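Local coordinates for protein mirolysin (Tannerella forsythia, PDB 6R7V) that probably cleaves proteins and peptides as a zinc metallopeptidase of the pappalysin family, captured here as a zymogen kept latent by a cysteine switch, at residues Ser8-Glu13 with Asp214-Trp219; Gly165-Pro170 with Val209-Asp214; Ala205-Gly210 with Met267-Asp272. The protein carries 1 engineered substitution. All coordinates share one frame; numbering follows the deposited sequence.

In the fold
Starting from the N terminus, segment 8-13 leads away from the metal centre and meets 214-219 in contact 1, closing a loop of 200 residues that takes in all six strands of the main sheet. Contact 2 falls within that loop: strand 165-167 and the turn after it pack on the C-terminal end of helix 203-212, and the two contacts share Asp214. Contact 3 starts further back on the same helix, shares Val209 and Gly210 with contact 2, and reaches forward to 267-272, so it crosses contact 1. Each contact brings one histidine to a single zinc ion: His217, His211 and His207 in turn. Together they join the N-terminal segment, sheet edge, helix and C-terminal loops.

Contact 1 of 3, residues Ser8-Glu13 with Asp214-Trp219; sequences SELNME and DLRHIW. With ZN (zinc ion), chain D; CA (calcium ion), chain B.
Glu9 faces His217 with their CA atoms 6.9 Å apart, and Leu10 pairs with Arg216, so residue numbers rise on one segment as they fall on the other. The gap is too wide for direct backbone bonds, and the two segments share no direct hydrogen bond. One water spans it, taking the N-H of His217 N at 2.9 Å and donating to Ser8 O at 2.9 Å. A second accepts from Arg216 NH1 and stands 2.9 Å from Leu10 O.

The His217 ring is enclosed. Glu9 CG comes in at its edge, near the ring plane, 3.5 Å from CE1. Trp219 CH2 lies over one face, offset toward the rim, and the first water lies over the other. Glu9 runs extended beyond CG, its carboxylate plane turned 79° from the ring, and OE1 is hydrogen-bonded to Tyr269 OH. Asp221 OD1 bonds ND1 of His217 and so steadies the rotation of the ring, while NE2 binds the zinc ion at 2.0 Å.

Arg216 stretches out from CG to NE toward Leu10 and Met12. Leu10 CD1 sits over one face of the guanidinium, 3.9 Å from NE, the two side chains crossing at about a right angle. Met12, bent at its second and third torsions, brings CG to 3.7 Å from NH1. Ile26 of helix 20-32 also touches Arg216, and NH2 is hydrogen-bonded to a glycerol, probably from the crystallisation liquor.

Beyond His217, the Trp219 carbonyl oxygen binds a calcium ion. Segment 8-13 begins two residues after Cys6 and is the part of the pro-segment leading away from it. Cys6 SG takes the fourth zinc position beside the three histidines, the arrangement of a cysteine-switch zymogen.

Contact 2 of 3, residues Gly165-Pro170 with Val209-Asp214; sequences GYAQFP and VGHWLD. With ZN (zinc ion), chain D.
His211 leaves the helix with CB against Ala167 CB at 3.6 Å, and Phe169 CE2 is 3.8 Å from that same CB. CG lies anti to the carbonyl carbon (chi1 -65°), and the imidazole passes beside the Phe169 ring. There ND1 is 3.6 Å from Phe169 CE2, the ring centroids are 5.2 Å apart and the planes are inclined at 71°, an oblique pairing. Beyond the contact ND1 bonds Leu215 O, which fixes the turn of the ring and directs NE2 at the zinc ion, 2.0 Å away.

Pro170 packs on the end of the helix: its CG is 3.3 Å from Trp212 O, and its CD is 3.5 Å from Asp214 OD1. Arg297 bonds Trp212 O; of the Asp214 carboxylate, OD2 forms a salt bridge with Arg285 and OD1 bonds a glycerol, probably from the crystallisation liquor. Gln168 O, 3.7 Å from Trp212 CA, is buried with no polar partner.

Asp214, with positive phi, is the C-prime residue of a Schellman motif, and the chain turns there toward the third histidine. A sheet-edge strand packed on the zinc helix, which ends in such a turn, is the active-site framework of a metzincin.

Contact 3 of 3, residues Ala205-Gly210 with Met267-Asp272; sequences ATHAVG and MDYTYD. Engineered in segment 205-210: Ala208 (natural residue Glu). With ZN (zinc ion), chain D.
Asp268, whose backbone O approaches His207, has its carboxylate OD1 gripped by two backbone N-H groups. Tyr269 N donates to it over 2.8 Å with an angle of 146° at the hydrogen, meeting the oxygen on its anti side, and Asn242 N supplies the second bond. OD2 in turn accepts from Gln238 NE2, so both carboxylate oxygens are occupied and the chain around Asp268 is pinned. Its carbonyl oxygen stands 3.3 Å from ND1 of His207. That nitrogen is hydrogen-bonded to Tyr266 O, just before the segment, which orients the ring and leaves NE2 to bind the zinc ion at 2.0 Å.

The main packing comes from Met267. Bent at its second and third torsions, the side chain folds back under the histidine and sets its CE methyl over the centre of one ring face. CE is 4.1 Å from the centroid of the His207 ring and only 5° off the normal, a CH-pi contact; the sulfur, farther out, lies oblique to the ring. The same methyl also reaches the helix backbone, 3.4 Å from His207 O. This is the Met-turn of the metzincins, a methionine-bearing loop forming a hydrophobic floor below the metal site.

Gly210, one turn along helix 203-212, has no side chain, and Met267 SD can settle 4.1 Å from its CA. The first torsion of His207 (chi1 174°) turns CG away from its own backbone N; the ring then lies between helix and loop. Tyr269 shows the edge of its phenol ring to the histidine, CE1 standing 4.2 Å from His207 CE1. Next along the helix from His207 is Ala208, engineered in place of the natural Glu; its CB points away from the 267-272 loop and touches Val182 and Ile184 of strand 182-185.

Contact 1 of 3, residues Ser8-Glu13 with Asp214-Trp219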
loop_
_atom_site.group_PDB
_atom_site.type_symbol
_atom_site.label_atom_id
_atom_site.label_comp_id
_atom_site.label_asym_id
_atom_site.label_seq_id
_atom_site.Cartn_x
_atom_site.Cartn_y
_atom_site.Cartn_z
ATOM N N SER A 8 3.504 0.983 -9.013
ATOM C CA SER A 8 4.382 0.050 -8.323
ATOM C C SER A 8 4.370 -1.355 -8.898
ATOM O O SER A 8 4.333 -2.332 -8.162
ATOM C CB SER A 8 4.044 0.005 -6.844
ATOM O OG SER A 8 4.231 1.280 -6.258
ATOM N N GLU A 9 4.505 -1.457 -10.210
ATOM C CA GLU A 9 4.635 -2.752 -10.854
ATOM C C GLU A 9 6.090 -3.202 -10.763
ATOM O O GLU A 9 6.996 -2.374 -10.859
ATOM C CB GLU A 9 4.182 -2.671 -12.323
ATOM C CG GLU A 9 2.688 -2.396 -12.486
ATOM C CD GLU A 9 2.129 -2.181 -13.882
ATOM O OE1 GLU A 9 0.894 -2.003 -14.001
ATOM O OE2 GLU A 9 2.918 -2.183 -14.856
ATOM N N LEU A 10 6.318 -4.519 -10.649
ATOM C CA LEU A 10 7.651 -5.104 -10.639
ATOM C C LEU A 10 7.734 -6.208 -11.674
ATOM O O LEU A 10 7.631 -7.396 -11.351
ATOM C CB LEU A 10 8.064 -5.642 -9.255
ATOM C CG LEU A 10 8.267 -4.597 -8.138
ATOM C CD1 LEU A 10 8.548 -5.299 -6.802
ATOM C CD2 LEU A 10 9.433 -3.632 -8.453
ATOM N N ASN A 11 7.881 -5.813 -12.944
ATOM C CA ASN A 11 8.012 -6.751 -14.047
ATOM C C ASN A 11 9.444 -7.231 -14.061
ATOM O O ASN A 11 10.331 -6.530 -14.547
ATOM C CB ASN A 11 7.585 -6.091 -15.358
ATOM C CG ASN A 11 7.598 -7.047 -16.516
ATOM O OD1 ASN A 11 8.443 -7.942 -16.591
ATOM N ND2 ASN A 11 6.648 -6.889 -17.432
ATOM N N MET A 12 9.681 -8.386 -13.445
ATOM C CA MET A 12 11.031 -8.880 -13.226
ATOM C C MET A 12 11.794 -9.145 -14.513
ATOM O O MET A 12 12.983 -8.833 -14.530
ATOM C CB MET A 12 11.037 -10.105 -12.303
ATOM C CG MET A 12 10.558 -9.781 -10.894
ATOM S SD MET A 12 11.327 -8.348 -10.061
ATOM C CE MET A 12 13.003 -8.832 -10.006
ATOM N N GLU A 13 11.130 -9.644 -15.586
ATOM C CA GLU A 13 11.752 -9.831 -16.907
ATOM C C GLU A 13 12.268 -8.492 -17.435
ATOM O O GLU A 13 13.395 -8.420 -17.940
ATOM C CB GLU A 13 10.723 -10.442 -17.893
ATOM C CG GLU A 13 11.216 -10.614 -19.327
ATOM C CD GLU A 13 10.240 -11.132 -20.376
ATOM O OE1 GLU A 13 10.379 -10.725 -21.552
ATOM O OE2 GLU A 13 9.356 -11.953 -20.036
ATOM N N ASP A 214 5.630 -4.653 1.387
ATOM C CA ASP A 214 6.367 -5.655 0.605
ATOM C C ASP A 214 5.515 -6.529 -0.315
ATOM O O ASP A 214 6.060 -7.468 -0.934
ATOM C CB ASP A 214 7.227 -6.572 1.529
ATOM C CG ASP A 214 8.597 -6.860 0.989
ATOM O OD1 ASP A 214 9.057 -6.097 0.147
ATOM O OD2 ASP A 214 9.199 -7.881 1.405
ATOM N N LEU A 215 4.225 -6.251 -0.453
ATOM C CA LEU A 215 3.420 -7.085 -1.347
ATOM C C LEU A 215 3.531 -6.641 -2.782
ATOM O O LEU A 215 3.652 -5.430 -3.067
ATOM C CB LEU A 215 1.938 -7.057 -0.947
ATOM C CG LEU A 215 1.614 -7.513 0.469
ATOM C CD1 LEU A 215 0.115 -7.555 0.669
ATOM C CD2 LEU A 215 2.248 -8.876 0.794
ATOM N N ARG A 216 3.378 -7.612 -3.681
ATOM C CA ARG A 216 3.389 -7.381 -5.124
ATOM C C ARG A 216 2.022 -7.620 -5.710
ATOM O O ARG A 216 1.195 -8.371 -5.162
ATOM C CB ARG A 216 4.355 -8.360 -5.787
ATOM C CG ARG A 216 5.782 -8.157 -5.357
ATOM C CD ARG A 216 6.672 -8.966 -6.242
ATOM N NE ARG A 216 8.030 -9.018 -5.724
ATOM C CZ ARG A 216 9.042 -9.561 -6.385
ATOM N NH1 ARG A 216 8.862 -10.041 -7.610
ATOM N NH2 ARG A 216 10.244 -9.619 -5.835
ATOM N N HIS A 217 1.826 -7.111 -6.923
ATOM C CA HIS A 217 0.614 -7.429 -7.674
ATOM C C HIS A 217 0.424 -8.921 -7.772
ATOM O O HIS A 217 1.375 -9.659 -8.066
ATOM C CB HIS A 217 0.698 -6.827 -9.054
ATOM C CG HIS A 217 0.597 -5.345 -9.013
ATOM N ND1 HIS A 217 1.236 -4.567 -9.937
ATOM C CD2 HIS A 217 -0.050 -4.545 -8.136
ATOM C CE1 HIS A 217 0.945 -3.314 -9.625
ATOM N NE2 HIS A 217 0.207 -3.242 -8.524
ATOM N N ILE A 218 -0.817 -9.361 -7.536
ATOM C CA ILE A 218 -1.108 -10.786 -7.391
ATOM C C ILE A 218 -0.809 -11.594 -8.682
ATOM O O ILE A 218 -0.482 -12.778 -8.614
ATOM C CB ILE A 218 -2.568 -10.959 -6.938
ATOM C CG1 ILE A 218 -2.873 -12.407 -6.556
ATOM C CG2 ILE A 218 -3.569 -10.429 -7.995
ATOM C CD1 ILE A 218 -4.155 -12.548 -5.731
ATOM N N TRP A 219 -0.917 -10.949 -9.842
ATOM C CA TRP A 219 -0.674 -11.650 -11.109
ATOM C C TRP A 219 0.813 -11.687 -11.522
ATOM O O TRP A 219 1.136 -12.286 -12.564
ATOM C CB TRP A 219 -1.521 -11.057 -12.239
ATOM C CG TRP A 219 -1.078 -9.707 -12.672
ATOM C CD1 TRP A 219 -0.235 -9.405 -13.699
ATOM C CD2 TRP A 219 -1.426 -8.461 -12.055
ATOM N NE1 TRP A 219 -0.021 -8.042 -13.745
ATOM C CE2 TRP A 219 -0.752 -7.440 -12.758
ATOM C CE3 TRP A 219 -2.295 -8.102 -11.013
ATOM C CZ2 TRP A 219 -0.878 -6.085 -12.423
ATOM C CZ3 TRP A 219 -2.410 -6.763 -10.672
ATOM C CH2 TRP A 219 -1.725 -5.764 -11.397
HETATM ZN ZN ZN D . -0.076 -1.701 -7.239
HETATM CA CA CA B . 1.004 -13.759 -14.308
HETATM O O HOH W 1 3.788 -5.165 -7.790
HETATM O O HOH W 2 6.780 -9.485 -9.607
HETATM O O HOH W 3 1.884 -15.413 -12.842
#

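Contact 2 of 3, residues Gly165-Pro170 with Val209-Asp214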
loop_
_atom_site.group_PDB
_atom_site.type_symbol
_atom_site.label_atom_id
_atom_site.label_comp_id
_atom_site.label_asym_id
_atom_site.label_seq_id
_atom_site.Cartn_x
_atom_site.Cartn_y
_atom_site.Cartn_z
ATOM N N GLY A 165 -2.255 5.881 -7.717
ATOM C CA GLY A 165 -1.362 5.899 -6.570
ATOM C C GLY A 165 -0.093 5.134 -6.846
ATOM O O GLY A 165 0.005 4.421 -7.860
ATOM N N TYR A 166 0.886 5.280 -5.949
ATOM C CA TYR A 166 2.119 4.511 -6.031
ATOM C C TYR A 166 2.781 4.441 -4.662
ATOM O O TYR A 166 2.553 5.294 -3.799
ATOM C CB TYR A 166 3.081 5.051 -7.096
ATOM C CG TYR A 166 3.719 6.389 -6.807
ATOM C CD1 TYR A 166 4.997 6.469 -6.257
ATOM C CD2 TYR A 166 3.096 7.576 -7.190
ATOM C CE1 TYR A 166 5.614 7.699 -6.040
ATOM C CE2 TYR A 166 3.714 8.808 -6.998
ATOM C CZ TYR A 166 4.985 8.861 -6.448
ATOM O OH TYR A 166 5.594 10.074 -6.236
ATOM N N ALA A 167 3.598 3.417 -4.460
ATOM C CA ALA A 167 4.291 3.205 -3.203
ATOM C C ALA A 167 5.746 2.974 -3.448
ATOM O O ALA A 167 6.122 2.502 -4.526
ATOM C CB ALA A 167 3.704 1.978 -2.510
ATOM N N GLN A 168 6.552 3.155 -2.413
ATOM C CA GLN A 168 7.949 2.791 -2.479
ATOM C C GLN A 168 8.104 1.463 -1.718
ATOM O O GLN A 168 7.614 1.334 -0.601
ATOM C CB GLN A 168 8.861 3.901 -1.905
ATOM C CG GLN A 168 10.326 3.566 -2.168
ATOM C CD GLN A 168 11.239 4.690 -1.777
ATOM O OE1 GLN A 168 11.325 5.689 -2.466
ATOM N NE2 GLN A 168 11.932 4.532 -0.668
ATOM N N PHE A 169 8.798 0.478 -2.309
ATOM C CA PHE A 169 8.953 -0.826 -1.679
ATOM C C PHE A 169 10.035 -0.838 -0.599
ATOM O O PHE A 169 11.011 -0.082 -0.713
ATOM C CB PHE A 169 9.336 -1.861 -2.751
ATOM C CG PHE A 169 8.217 -2.246 -3.681
ATOM C CD1 PHE A 169 8.137 -1.702 -4.957
ATOM C CD2 PHE A 169 7.250 -3.155 -3.287
ATOM C CE1 PHE A 169 7.063 -2.010 -5.800
ATOM C CE2 PHE A 169 6.203 -3.505 -4.150
ATOM C CZ PHE A 169 6.127 -2.945 -5.407
ATOM N N PRO A 170 9.952 -1.775 0.381
ATOM C CA PRO A 170 10.964 -1.820 1.447
ATOM C C PRO A 170 12.391 -2.061 0.973
ATOM O O PRO A 170 13.315 -1.587 1.649
ATOM C CB PRO A 170 10.518 -3.008 2.304
ATOM C CG PRO A 170 9.035 -3.100 2.090
ATOM C CD PRO A 170 8.803 -2.663 0.679
ATOM N N VAL A 209 -0.517 0.663 0.483
ATOM C CA VAL A 209 0.118 0.323 1.770
ATOM C C VAL A 209 0.579 -1.158 1.717
ATOM O O VAL A 209 1.647 -1.474 2.257
ATOM C CB VAL A 209 -0.815 0.651 2.978
ATOM C CG1 VAL A 209 -0.265 0.113 4.297
ATOM C CG2 VAL A 209 -1.050 2.156 3.075
ATOM N N GLY A 210 -0.174 -2.027 1.019
ATOM C CA GLY A 210 0.280 -3.399 0.817
ATOM C C GLY A 210 1.650 -3.404 0.155
ATOM O O GLY A 210 2.534 -4.121 0.603
ATOM N N HIS A 211 1.871 -2.589 -0.921
ATOM C CA HIS A 211 3.236 -2.507 -1.517
ATOM C C HIS A 211 4.284 -1.955 -0.538
ATOM O O HIS A 211 5.412 -2.451 -0.508
ATOM C CB HIS A 211 3.241 -1.601 -2.741
ATOM C CG HIS A 211 2.441 -2.072 -3.928
ATOM N ND1 HIS A 211 2.660 -3.304 -4.525
ATOM C CD2 HIS A 211 1.546 -1.389 -4.673
ATOM C CE1 HIS A 211 1.887 -3.331 -5.608
ATOM N NE2 HIS A 211 1.224 -2.202 -5.748
ATOM N N TRP A 212 3.920 -0.927 0.239
ATOM C CA TRP A 212 4.860 -0.382 1.231
ATOM C C TRP A 212 5.244 -1.456 2.283
ATOM O O TRP A 212 6.326 -1.370 2.898
ATOM C CB TRP A 212 4.172 0.837 1.857
ATOM C CG TRP A 212 4.973 1.555 2.890
ATOM C CD1 TRP A 212 6.018 2.414 2.680
ATOM C CD2 TRP A 212 4.748 1.519 4.291
ATOM N NE1 TRP A 212 6.482 2.882 3.882
ATOM C CE2 TRP A 212 5.748 2.314 4.898
ATOM C CE3 TRP A 212 3.826 0.851 5.102
ATOM C CZ2 TRP A 212 5.810 2.503 6.289
ATOM C CZ3 TRP A 212 3.893 1.027 6.472
ATOM C CH2 TRP A 212 4.901 1.815 7.057
ATOM N N LEU A 213 4.362 -2.483 2.460
ATOM C CA LEU A 213 4.570 -3.621 3.324
ATOM C C LEU A 213 4.994 -4.880 2.533
ATOM O O LEU A 213 4.819 -6.023 2.981
ATOM C CB LEU A 213 3.343 -3.878 4.202
ATOM C CG LEU A 213 3.049 -2.762 5.217
ATOM C CD1 LEU A 213 1.756 -3.023 5.936
ATOM C CD2 LEU A 213 4.238 -2.571 6.219
ATOM N N ASP A 214 5.630 -4.653 1.387
ATOM C CA ASP A 214 6.367 -5.655 0.605
ATOM C C ASP A 214 5.515 -6.529 -0.315
ATOM O O ASP A 214 6.060 -7.468 -0.934
ATOM C CB ASP A 214 7.227 -6.572 1.529
ATOM C CG ASP A 214 8.597 -6.860 0.989
ATOM O OD1 ASP A 214 9.057 -6.097 0.147
ATOM O OD2 ASP A 214 9.199 -7.881 1.405
HETATM ZN ZN ZN D . -0.076 -1.701 -7.239
#

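Contact 3 of 3, residues Ala205-Gly210 with Met267-Asp272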
loop_
_atom_site.group_PDB
_atom_site.type_symbol
_atom_site.label_atom_id
_atom_site.label_comp_id
_atom_site.label_asym_id
_atom_site.label_seq_id
_atom_site.Cartn_x
_atom_site.Cartn_y
_atom_site.Cartn_z
ATOM N N ALA A 205 -5.535 3.192 -1.287
ATOM C CA ALA A 205 -4.505 3.240 -0.239
ATOM C C ALA A 205 -4.271 1.878 0.400
ATOM O O ALA A 205 -3.140 1.596 0.754
ATOM C CB ALA A 205 -4.878 4.267 0.833
ATOM N N THR A 206 -5.317 1.030 0.556
ATOM C CA THR A 206 -5.054 -0.316 1.101
ATOM C C THR A 206 -4.059 -1.047 0.213
ATOM O O THR A 206 -3.082 -1.637 0.712
ATOM C CB THR A 206 -6.368 -1.122 1.174
ATOM O OG1 THR A 206 -7.196 -0.430 2.123
ATOM C CG2 THR A 206 -6.157 -2.548 1.695
ATOM N N HIS A 207 -4.276 -0.957 -1.118
ATOM C CA HIS A 207 -3.402 -1.593 -2.099
ATOM C C HIS A 207 -1.969 -1.004 -2.012
ATOM O O HIS A 207 -0.989 -1.766 -1.993
ATOM C CB HIS A 207 -4.040 -1.347 -3.471
ATOM C CG HIS A 207 -3.245 -1.802 -4.648
ATOM N ND1 HIS A 207 -3.606 -2.927 -5.367
ATOM C CD2 HIS A 207 -2.170 -1.225 -5.236
ATOM C CE1 HIS A 207 -2.738 -3.002 -6.361
ATOM N NE2 HIS A 207 -1.840 -2.006 -6.302
ATOM N N ALA A 208 -1.850 0.340 -1.973
ATOM C CA ALA A 208 -0.527 0.990 -1.932
ATOM C C ALA A 208 0.194 0.649 -0.655
ATOM O O ALA A 208 1.409 0.419 -0.682
ATOM C CB ALA A 208 -0.678 2.497 -2.040
ATOM N N VAL A 209 -0.517 0.663 0.483
ATOM C CA VAL A 209 0.118 0.323 1.770
ATOM C C VAL A 209 0.579 -1.158 1.717
ATOM O O VAL A 209 1.647 -1.474 2.257
ATOM C CB VAL A 209 -0.815 0.651 2.978
ATOM C CG1 VAL A 209 -0.265 0.113 4.297
ATOM C CG2 VAL A 209 -1.050 2.156 3.075
ATOM N N GLY A 210 -0.174 -2.027 1.019
ATOM C CA GLY A 210 0.280 -3.399 0.817
ATOM C C GLY A 210 1.650 -3.404 0.155
ATOM O O GLY A 210 2.534 -4.121 0.603
ATOM N N MET A 267 -4.485 -6.765 -3.805
ATOM C CA MET A 267 -3.341 -6.562 -4.676
ATOM C C MET A 267 -3.648 -6.850 -6.146
ATOM O O MET A 267 -2.727 -6.943 -6.952
ATOM C CB MET A 267 -2.149 -7.401 -4.195
ATOM C CG MET A 267 -1.717 -7.038 -2.752
ATOM S SD MET A 267 -1.613 -5.249 -2.358
ATOM C CE MET A 267 -0.300 -4.733 -3.508
ATOM N N ASP A 268 -4.940 -6.913 -6.500
ATOM C CA ASP A 268 -5.334 -6.981 -7.908
ATOM C C ASP A 268 -5.681 -5.537 -8.347
ATOM O O ASP A 268 -5.379 -4.579 -7.622
ATOM C CB ASP A 268 -6.500 -7.992 -8.134
ATOM C CG ASP A 268 -6.509 -8.611 -9.538
ATOM O OD1 ASP A 268 -6.028 -7.956 -10.483
ATOM O OD2 ASP A 268 -6.972 -9.745 -9.679
ATOM N N TYR A 269 -6.278 -5.370 -9.550
ATOM C CA TYR A 269 -6.635 -4.061 -10.108
ATOM C C TYR A 269 -8.138 -3.861 -10.188
ATOM O O TYR A 269 -8.613 -2.989 -10.917
ATOM C CB TYR A 269 -6.025 -3.860 -11.508
ATOM C CG TYR A 269 -4.599 -3.358 -11.575
ATOM C CD1 TYR A 269 -3.905 -2.994 -10.419
ATOM C CD2 TYR A 269 -3.962 -3.190 -12.800
ATOM C CE1 TYR A 269 -2.621 -2.456 -10.490
ATOM C CE2 TYR A 269 -2.674 -2.673 -12.883
ATOM C CZ TYR A 269 -2.012 -2.294 -11.726
ATOM O OH TYR A 269 -0.725 -1.824 -11.810
ATOM N N THR A 270 -8.896 -4.655 -9.434
ATOM C CA THR A 270 -10.347 -4.580 -9.453
ATOM C C THR A 270 -10.900 -3.332 -8.725
ATOM O O THR A 270 -10.163 -2.655 -7.988
ATOM C CB THR A 270 -10.917 -5.858 -8.855
ATOM O OG1 THR A 270 -10.214 -6.153 -7.665
ATOM C CG2 THR A 270 -10.798 -7.035 -9.820
ATOM N N TYR A 271 -12.195 -3.041 -8.930
ATOM C CA TYR A 271 -12.882 -1.929 -8.271
ATOM C C TYR A 271 -12.842 -2.067 -6.770
ATOM O O TYR A 271 -12.904 -3.181 -6.264
ATOM C CB TYR A 271 -14.350 -1.878 -8.676
ATOM C CG TYR A 271 -14.672 -1.444 -10.080
ATOM C CD1 TYR A 271 -13.721 -0.799 -10.875
ATOM C CD2 TYR A 271 -15.947 -1.608 -10.592
ATOM C CE1 TYR A 271 -14.039 -0.353 -12.164
ATOM C CE2 TYR A 271 -16.281 -1.151 -11.861
ATOM C CZ TYR A 271 -15.323 -0.536 -12.648
ATOM O OH TYR A 271 -15.688 -0.124 -13.916
ATOM N N ASP A 272 -12.799 -0.942 -6.052
ATOM C CA ASP A 272 -12.748 -0.998 -4.605
ATOM C C ASP A 272 -13.821 -1.850 -3.932
ATOM O O ASP A 272 -13.522 -2.553 -2.954
ATOM C CB ASP A 272 -12.912 0.398 -4.044
ATOM C CG ASP A 272 -11.743 1.348 -4.193
ATOM O OD1 ASP A 272 -10.885 1.116 -5.073
ATOM O OD2 ASP A 272 -11.704 2.331 -3.455
HETATM ZN ZN ZN D . -0.076 -1.701 -7.239
#